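Local coordinates for protein 33 kDa chaperonin (Thermotoga maritima, PDB 1VQ0) that probably acts as a redox-regulated molecular chaperone that keeps thermally unfolding and oxidatively damaged proteins from aggregating irreversibly, at residues A[22-32]-A[178-189]; A[51-62]-A[85-96]. All coordinates share one frame; numbering follows the deposited sequence.

Interaction 1 of 2, residues A[22-32]-A[178-189]. With EDO (1,2-ethanediol), chain F.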
# COMPACT_ATOMS: atom_id res chain seq x y z
N HIS A 22 -11.86 26.36 9.07
CA HIS A 22 -10.87 25.28 9.01
C HIS A 22 -11.36 23.98 8.41
O HIS A 22 -10.73 22.94 8.60
CB HIS A 22 -10.28 25.01 10.40
CG HIS A 22 -9.52 26.16 10.95
ND1 HIS A 22 -10.09 27.09 11.81
CD2 HIS A 22 -8.25 26.57 10.76
CE1 HIS A 22 -9.20 28.01 12.11
NE2 HIS A 22 -8.08 27.72 11.48
N LYS A 23 -12.48 24.01 7.68
CA LYS A 23 -13.00 22.79 7.01
C LYS A 23 -12.34 22.50 5.68
O LYS A 23 -12.43 21.38 5.18
CB LYS A 23 -14.52 22.89 6.86
CG LYS A 23 -15.19 22.99 8.21
CD LYS A 23 -16.64 22.55 8.21
CE LYS A 23 -17.30 22.88 9.52
NZ LYS A 23 -18.78 22.97 9.23
N VAL A 24 -11.70 23.52 5.10
CA VAL A 24 -10.94 23.38 3.84
C VAL A 24 -9.54 23.92 4.07
O VAL A 24 -9.35 24.91 4.76
CB VAL A 24 -11.58 24.18 2.66
CG1 VAL A 24 -10.85 23.91 1.29
CG2 VAL A 24 -13.09 23.92 2.54
N ARG A 25 -8.57 23.25 3.49
CA ARG A 25 -7.18 23.67 3.48
C ARG A 25 -6.72 23.87 2.03
O ARG A 25 -7.25 23.25 1.12
CB ARG A 25 -6.27 22.66 4.25
CG ARG A 25 -6.00 21.33 3.57
CD ARG A 25 -5.30 20.32 4.48
NE ARG A 25 -4.98 19.08 3.79
CZ ARG A 25 -4.51 17.97 4.37
NH1 ARG A 25 -4.38 17.86 5.68
NH2 ARG A 25 -4.16 16.96 3.62
N PHE A 26 -5.79 24.80 1.83
CA PHE A 26 -5.27 25.07 0.50
C PHE A 26 -3.76 25.30 0.57
O PHE A 26 -3.24 25.75 1.62
CB PHE A 26 -5.94 26.30 -0.15
CG PHE A 26 -5.68 27.59 0.57
CD1 PHE A 26 -4.48 28.27 0.38
CD2 PHE A 26 -6.61 28.09 1.47
CE1 PHE A 26 -4.21 29.42 1.08
CE2 PHE A 26 -6.35 29.23 2.18
CZ PHE A 26 -5.13 29.89 1.98
N SER A 27 -3.14 25.13 -0.59
CA SER A 27 -1.71 25.10 -0.87
C SER A 27 -1.62 25.68 -2.28
O SER A 27 -2.39 25.25 -3.14
CB SER A 27 -1.27 23.61 -1.01
OG SER A 27 0.01 23.48 -0.57
N ILE A 28 -0.69 26.58 -2.53
CA ILE A 28 -0.39 27.04 -3.91
C ILE A 28 1.11 27.35 -4.00
O ILE A 28 1.72 27.91 -3.09
CB ILE A 28 -1.26 28.27 -4.31
CG1 ILE A 28 -1.04 28.67 -5.77
CG2 ILE A 28 -0.92 29.50 -3.42
CD1 ILE A 28 -2.18 29.53 -6.36
N VAL A 29 1.71 26.93 -5.09
CA VAL A 29 3.19 26.87 -5.15
C VAL A 29 3.65 27.39 -6.51
O VAL A 29 3.01 27.14 -7.52
CB VAL A 29 3.76 25.45 -4.82
CG1 VAL A 29 3.54 24.44 -5.96
CG2 VAL A 29 5.24 25.53 -4.45
N ARG A 30 4.69 28.20 -6.48
CA ARG A 30 5.43 28.57 -7.67
C ARG A 30 6.86 28.08 -7.47
O ARG A 30 7.57 28.54 -6.56
CB ARG A 30 5.45 30.08 -7.84
CG ARG A 30 4.11 30.69 -8.23
CD ARG A 30 3.94 30.90 -9.70
NE ARG A 30 4.16 32.30 -10.08
CZ ARG A 30 4.59 32.74 -11.26
NH1 ARG A 30 4.91 31.90 -12.24
NH2 ARG A 30 4.77 34.05 -11.42
N MET A 31 7.29 27.20 -8.34
CA MET A 31 8.55 26.56 -8.13
C MET A 31 9.34 26.18 -9.40
O MET A 31 9.98 25.13 -9.44
CB MET A 31 8.34 25.35 -7.21
CG MET A 31 7.31 24.28 -7.71
SD MET A 31 7.08 22.96 -6.50
CE MET A 31 8.39 21.97 -6.99
N ARG A 32 9.33 27.07 -10.38
CA ARG A 32 10.13 26.88 -11.57
C ARG A 32 11.61 26.61 -11.29
O ARG A 32 12.22 25.75 -11.95
CB ARG A 32 9.93 27.98 -12.61
CG ARG A 32 10.57 29.24 -12.38
CD ARG A 32 10.61 30.07 -13.63
NE ARG A 32 11.29 31.34 -13.41
CZ ARG A 32 11.27 32.36 -14.26
NH1 ARG A 32 10.61 32.29 -15.42
NH2 ARG A 32 11.90 33.46 -13.95
N LYS A 178 9.93 27.58 -17.51
CA LYS A 178 9.31 28.90 -17.42
C LYS A 178 8.22 29.02 -16.34
O LYS A 178 8.07 30.05 -15.69
CB LYS A 178 8.77 29.28 -18.78
CG LYS A 178 9.86 29.32 -19.89
CD LYS A 178 11.06 30.23 -19.49
CE LYS A 178 12.15 30.24 -20.56
NZ LYS A 178 11.70 30.97 -21.80
N ILE A 179 7.47 27.97 -16.16
CA ILE A 179 6.46 27.89 -15.10
C ILE A 179 6.47 26.45 -14.63
O ILE A 179 6.50 25.56 -15.43
CB ILE A 179 5.07 28.22 -15.71
CG1 ILE A 179 5.04 29.68 -16.15
CG2 ILE A 179 3.96 27.80 -14.75
CD1 ILE A 179 3.68 30.16 -16.60
N ALA A 180 6.44 26.26 -13.32
CA ALA A 180 6.28 24.99 -12.66
C ALA A 180 5.54 25.29 -11.34
O ALA A 180 6.15 25.65 -10.32
CB ALA A 180 7.62 24.39 -12.40
N GLY A 181 4.22 25.20 -11.39
CA GLY A 181 3.40 25.57 -10.26
C GLY A 181 2.09 24.84 -10.20
O GLY A 181 1.74 24.05 -11.07
N GLY A 182 1.37 25.07 -9.11
CA GLY A 182 0.03 24.52 -9.03
C GLY A 182 -0.64 24.79 -7.72
O GLY A 182 -0.11 25.49 -6.85
N PHE A 183 -1.83 24.24 -7.57
CA PHE A 183 -2.50 24.36 -6.27
C PHE A 183 -3.21 23.08 -5.91
O PHE A 183 -3.44 22.22 -6.77
CB PHE A 183 -3.48 25.53 -6.26
CG PHE A 183 -4.56 25.44 -7.30
CD1 PHE A 183 -5.67 24.62 -7.11
CD2 PHE A 183 -4.47 26.22 -8.46
CE1 PHE A 183 -6.66 24.56 -8.10
CE2 PHE A 183 -5.41 26.14 -9.45
CZ PHE A 183 -6.54 25.32 -9.26
N ALA A 184 -3.54 23.00 -4.62
CA ALA A 184 -4.32 21.92 -4.01
C ALA A 184 -5.38 22.52 -3.11
O ALA A 184 -5.09 23.39 -2.28
CB ALA A 184 -3.41 20.92 -3.22
N VAL A 185 -6.63 22.07 -3.28
CA VAL A 185 -7.73 22.40 -2.36
C VAL A 185 -8.34 21.08 -1.86
O VAL A 185 -8.64 20.20 -2.68
CB VAL A 185 -8.81 23.34 -3.02
CG1 VAL A 185 -9.88 23.77 -2.04
CG2 VAL A 185 -8.17 24.61 -3.58
N GLN A 186 -8.47 20.96 -0.53
CA GLN A 186 -8.85 19.72 0.17
C GLN A 186 -9.85 19.96 1.27
O GLN A 186 -9.72 20.89 2.08
CB GLN A 186 -7.60 19.05 0.74
CG GLN A 186 -6.56 18.72 -0.34
CD GLN A 186 -5.40 17.77 0.08
OE1 GLN A 186 -4.52 18.15 0.84
NE2 GLN A 186 -5.37 16.56 -0.51
N ILE A 187 -10.86 19.10 1.29
CA ILE A 187 -11.90 19.18 2.29
C ILE A 187 -11.53 18.27 3.44
O ILE A 187 -11.61 17.05 3.33
CB ILE A 187 -13.27 18.85 1.72
CG1 ILE A 187 -13.64 19.93 0.69
CG2 ILE A 187 -14.26 18.84 2.82
CD1 ILE A 187 -14.92 19.65 -0.18
N ILE A 188 -11.09 18.88 4.53
CA ILE A 188 -10.63 18.08 5.67
C ILE A 188 -11.75 17.87 6.68
O ILE A 188 -11.59 17.10 7.60
CB ILE A 188 -9.36 18.69 6.33
CG1 ILE A 188 -9.58 20.18 6.65
CG2 ILE A 188 -8.13 18.42 5.42
CD1 ILE A 188 -8.57 20.78 7.66
N ASP A 189 -12.89 18.54 6.47
CA ASP A 189 -14.07 18.34 7.32
C ASP A 189 -15.32 18.31 6.43
O ASP A 189 -15.94 19.35 6.09
CB ASP A 189 -14.15 19.45 8.36
CG ASP A 189 -15.32 19.31 9.31
OD1 ASP A 189 -16.26 18.49 9.14
OD2 ASP A 189 -15.33 20.00 10.32
C1 EDO F . -0.29 13.67 3.40
O1 EDO F . -0.82 12.50 2.81
C2 EDO F . -1.08 14.29 4.56
O2 EDO F . -2.47 14.58 4.28

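Interaction 2 of 2, residues A[51-62]-A[85-96]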
# COMPACT_ATOMS: atom_id res chain seq x y z
N VAL A 51 6.84 15.59 -16.74
CA VAL A 51 6.33 14.47 -15.95
C VAL A 51 6.84 14.53 -14.50
O VAL A 51 6.07 14.52 -13.55
CB VAL A 51 6.73 13.10 -16.58
CG1 VAL A 51 6.19 11.94 -15.72
CG2 VAL A 51 6.17 12.95 -17.97
N LEU A 52 8.16 14.59 -14.35
CA LEU A 52 8.77 14.78 -13.05
C LEU A 52 8.35 16.09 -12.35
O LEU A 52 8.13 16.10 -11.17
CB LEU A 52 10.27 14.64 -13.12
CG LEU A 52 11.05 14.65 -11.77
CD1 LEU A 52 10.46 13.69 -10.74
CD2 LEU A 52 12.53 14.36 -11.92
N GLY A 53 8.28 17.18 -13.11
CA GLY A 53 7.90 18.47 -12.57
C GLY A 53 6.51 18.42 -11.94
O GLY A 53 6.29 18.91 -10.84
N ARG A 54 5.58 17.80 -12.61
CA ARG A 54 4.25 17.71 -12.09
C ARG A 54 4.22 16.93 -10.79
O ARG A 54 3.47 17.30 -9.85
CB ARG A 54 3.33 17.03 -13.06
CG ARG A 54 2.87 17.87 -14.28
CD ARG A 54 1.63 17.24 -14.96
NE ARG A 54 1.40 17.80 -16.28
CZ ARG A 54 0.49 17.36 -17.14
NH1 ARG A 54 -0.30 16.35 -16.81
NH2 ARG A 54 0.35 17.91 -18.33
N ALA A 55 5.03 15.87 -10.75
CA ALA A 55 5.13 15.01 -9.61
C ALA A 55 5.78 15.74 -8.40
O ALA A 55 5.22 15.67 -7.29
CB ALA A 55 5.86 13.75 -9.94
N LEU A 56 6.89 16.48 -8.67
CA LEU A 56 7.54 17.36 -7.70
C LEU A 56 6.58 18.43 -7.17
O LEU A 56 6.55 18.69 -6.00
CB LEU A 56 8.79 18.05 -8.29
CG LEU A 56 9.94 17.14 -8.67
CD1 LEU A 56 11.09 17.85 -9.44
CD2 LEU A 56 10.47 16.51 -7.38
N ILE A 57 5.81 19.04 -8.05
CA ILE A 57 4.80 20.03 -7.62
C ILE A 57 3.80 19.36 -6.64
O ILE A 57 3.57 19.86 -5.55
CB ILE A 57 4.09 20.66 -8.82
CG1 ILE A 57 5.10 21.50 -9.63
CG2 ILE A 57 2.89 21.53 -8.40
CD1 ILE A 57 4.71 21.72 -11.10
N GLY A 58 3.26 18.23 -7.06
CA GLY A 58 2.39 17.38 -6.23
C GLY A 58 2.95 17.18 -4.84
O GLY A 58 2.31 17.54 -3.87
N ALA A 59 4.14 16.60 -4.75
CA ALA A 59 4.84 16.44 -3.48
C ALA A 59 4.99 17.77 -2.65
O ALA A 59 4.76 17.79 -1.42
CB ALA A 59 6.19 15.77 -3.72
N ALA A 60 5.36 18.86 -3.32
CA ALA A 60 5.49 20.16 -2.69
C ALA A 60 4.19 20.66 -2.10
O ALA A 60 4.19 21.24 -1.04
CB ALA A 60 5.97 21.17 -3.65
N LEU A 61 3.10 20.45 -2.83
CA LEU A 61 1.81 20.97 -2.39
C LEU A 61 1.32 20.41 -1.06
O LEU A 61 0.54 21.08 -0.35
CB LEU A 61 0.75 20.78 -3.49
CG LEU A 61 0.88 21.76 -4.67
CD1 LEU A 61 -0.03 21.33 -5.79
CD2 LEU A 61 0.57 23.19 -4.35
N VAL A 62 1.77 19.19 -0.71
CA VAL A 62 1.32 18.53 0.53
C VAL A 62 2.28 18.85 1.67
O VAL A 62 1.94 18.58 2.81
CB VAL A 62 1.13 16.99 0.42
CG1 VAL A 62 0.12 16.62 -0.71
CG2 VAL A 62 2.42 16.32 0.09
N VAL A 85 8.06 7.24 -12.03
CA VAL A 85 8.16 8.62 -11.60
C VAL A 85 8.03 8.67 -10.09
O VAL A 85 7.00 8.25 -9.53
CB VAL A 85 7.04 9.48 -12.21
CG1 VAL A 85 7.28 10.92 -11.92
CG2 VAL A 85 6.93 9.27 -13.67
N VAL A 86 9.07 9.22 -9.43
CA VAL A 86 9.18 9.24 -7.98
C VAL A 86 9.48 10.67 -7.48
O VAL A 86 10.42 11.33 -7.94
CB VAL A 86 10.32 8.28 -7.49
CG1 VAL A 86 10.42 8.27 -6.00
CG2 VAL A 86 10.07 6.89 -7.93
N ALA A 87 8.63 11.19 -6.61
CA ALA A 87 8.88 12.49 -6.04
C ALA A 87 8.68 12.45 -4.57
O ALA A 87 7.62 12.03 -4.11
CB ALA A 87 8.02 13.54 -6.69
N GLN A 88 9.72 12.88 -3.83
CA GLN A 88 9.67 12.95 -2.38
C GLN A 88 9.70 14.39 -1.88
O GLN A 88 10.46 15.18 -2.38
CB GLN A 88 10.82 12.21 -1.83
CG GLN A 88 10.83 12.08 -0.32
CD GLN A 88 11.91 11.15 0.12
OE1 GLN A 88 13.02 11.58 0.40
NE2 GLN A 88 11.59 9.88 0.22
N SER A 89 8.85 14.71 -0.92
CA SER A 89 8.87 15.94 -0.14
C SER A 89 9.01 15.68 1.38
O SER A 89 8.80 14.57 1.86
CB SER A 89 7.60 16.73 -0.38
OG SER A 89 6.48 16.04 0.12
N THR A 90 9.40 16.72 2.11
CA THR A 90 9.65 16.62 3.53
C THR A 90 8.95 17.71 4.34
O THR A 90 8.51 18.73 3.81
CB THR A 90 11.15 16.74 3.83
OG1 THR A 90 11.57 18.07 3.55
CG2 THR A 90 11.95 15.91 2.87
N SER A 91 8.93 17.49 5.64
CA SER A 91 8.39 18.48 6.54
C SER A 91 9.22 19.80 6.55
O SER A 91 8.68 20.85 6.89
CB SER A 91 8.24 17.91 7.94
OG SER A 91 9.44 17.34 8.37
N GLU A 92 10.48 19.74 6.10
CA GLU A 92 11.36 20.92 5.99
C GLU A 92 11.22 21.63 4.64
O GLU A 92 12.09 22.41 4.24
CB GLU A 92 12.85 20.56 6.20
CG GLU A 92 13.17 19.53 7.27
CD GLU A 92 13.12 18.11 6.71
OE1 GLU A 92 13.89 17.82 5.74
OE2 GLU A 92 12.31 17.29 7.22
N PHE A 93 10.13 21.33 3.93
CA PHE A 93 9.76 22.01 2.70
C PHE A 93 10.79 21.80 1.58
O PHE A 93 10.97 22.66 0.69
CB PHE A 93 9.52 23.50 2.98
CG PHE A 93 8.34 23.77 3.88
CD1 PHE A 93 7.06 23.70 3.38
CD2 PHE A 93 8.52 24.05 5.23
CE1 PHE A 93 5.97 23.94 4.20
CE2 PHE A 93 7.43 24.30 6.08
CZ PHE A 93 6.15 24.25 5.55
N THR A 94 11.48 20.65 1.60
CA THR A 94 12.35 20.31 0.49
C THR A 94 11.77 19.18 -0.37
O THR A 94 10.86 18.47 0.03
CB THR A 94 13.79 19.95 0.95
OG1 THR A 94 13.81 18.66 1.58
CG2 THR A 94 14.33 20.95 1.97
N VAL A 95 12.30 19.05 -1.57
CA VAL A 95 11.90 17.99 -2.48
C VAL A 95 13.11 17.35 -3.19
O VAL A 95 14.17 17.93 -3.29
CB VAL A 95 10.89 18.42 -3.56
CG1 VAL A 95 9.63 18.90 -2.94
CG2 VAL A 95 11.45 19.50 -4.48
N ARG A 96 12.89 16.15 -3.68
CA ARG A 96 13.80 15.53 -4.60
C ARG A 96 13.01 14.47 -5.36
O ARG A 96 11.93 14.11 -4.96
CB ARG A 96 15.00 14.93 -3.87
CG ARG A 96 14.64 13.90 -2.78
CD ARG A 96 15.87 13.24 -2.16
NE ARG A 96 15.50 12.21 -1.23
CZ ARG A 96 16.33 11.44 -0.55
NH1 ARG A 96 17.65 11.52 -0.75
NH2 ARG A 96 15.82 10.53 0.29

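Interaction 1 of 2, residues A[22-32]-A[178-189]
Val-24 and Val-185 press CG1 against CG1 at 3.5 Å, a tight contact between branched side chains that suit extended strands. On the same face Ile-28 lays CG1 against Phe-183 CB (4.0 Å). Strands 24-30 and 179-187 run antiparallel, at 177°, and the small Ser-27 and Ala-184 form a hydrogen-bonded pair on the other face, with Ala-184 N to Ser-27 O at 2.9 Å. Farther out, the backbones of Arg-25 and Gln-186 pair in both directions. With CG between backbone N and carbonyl carbon (chi1 73°) and the chain extended to NE, Arg-25 brings its guanidinium to Gln-186: NE (3.1 Å) and NH2 (3.0 Å) both hold OE1, which lies in the guanidinium plane although both donors stand above the amide plane. Ile-188 CG2 covers one guanidinium face, and NH2 also reaches O2 of the ethanediol. Gln-186 NE2 turns to Ser-164, while Arg-25 makes a cation-pi contact with Trp-65. A leucine here removes both donors to OE1, and would probably leave Gln-186 held through NE2 alone and Trp-65 without its cation partner. The chemistry thus implies an apolar face under helix 219-227 and another that meets helix 46-62 near Ser-27 and turns polar toward Arg-25 and Gln-186.

Interaction 2 of 2, residues A[51-62]-A[85-96]
Ser-89, on strand 85-90, comes up against Ala-59 on helix 51-62. Its CB lies 3.8 Å from Ala-59 CB and 3.2 Å from Ala-59 O, a close approach that two small residues permit. Beyond CB, the first torsion (chi1 66°) sets OG between the backbone N and the carbonyl carbon, which carries it to the helix backbone. There OG donates to Ala-59 O at 2.9 Å from well above the carbonyl plane, 53° out of it. Val-62 N gives this oxygen a weak bond as well, and the buried Ser-89 hydroxyl is itself satisfied by its bond to Ala-59 O, which a short side chain reaches without a detour. Val-62 CG2 comes within 4.1 Å of OG.

Upstream the contact is mostly apolar, with methyls also resting on backbone carbonyls. Ala-87 fits its CB beneath the helix, 3.9 Å from Ala-55 CB, and Leu-56 CD2 reaches past it to the neighbouring strand, 3.7 Å from Arg-96 O. Val-85 sets its CG1 against Ala-55 and its CG2 tight on Val-51 CG1 (3.4 Å). Away from the helix, Arg-96 NE and NH2 clasp Gln-88 OE1, joining the two strands of the hairpin, while Gln-88 NE2 is hydrogen-bonded to Thr-73. Arg-96 NH1 meets Asp-244, beside the cysteines that bind the zinc ion.

Helix 46-62 is thus packed with one side on hairpin 84-90/94-99, while Ile-57 and Leu-61 rest on strand 164-173 and Val-51 touches helix 116-120.

In the fold
From the N terminus, the chain lays down strand 24-30, passes through helix 46-62 and then forms the hairpin of strands 84-90 and 94-99. Interaction 2 closes here, a short loop with 22 residues between its segments. Only after 145 intervening residues does strand 176-187 return to pair with 24-30, so interaction 1 closes a much longer loop in which interaction 2 is nested. The two touch directly: Ser-27 OG is probably hydrogen-bonded to Leu-61 O, and Met-31 and Gly-181 pack on the same helix. Since both contacts reach one mixed sheet, helix 46-62 bridges two parts of it, the hairpin and strands 24-30, 164-173 and 176-187.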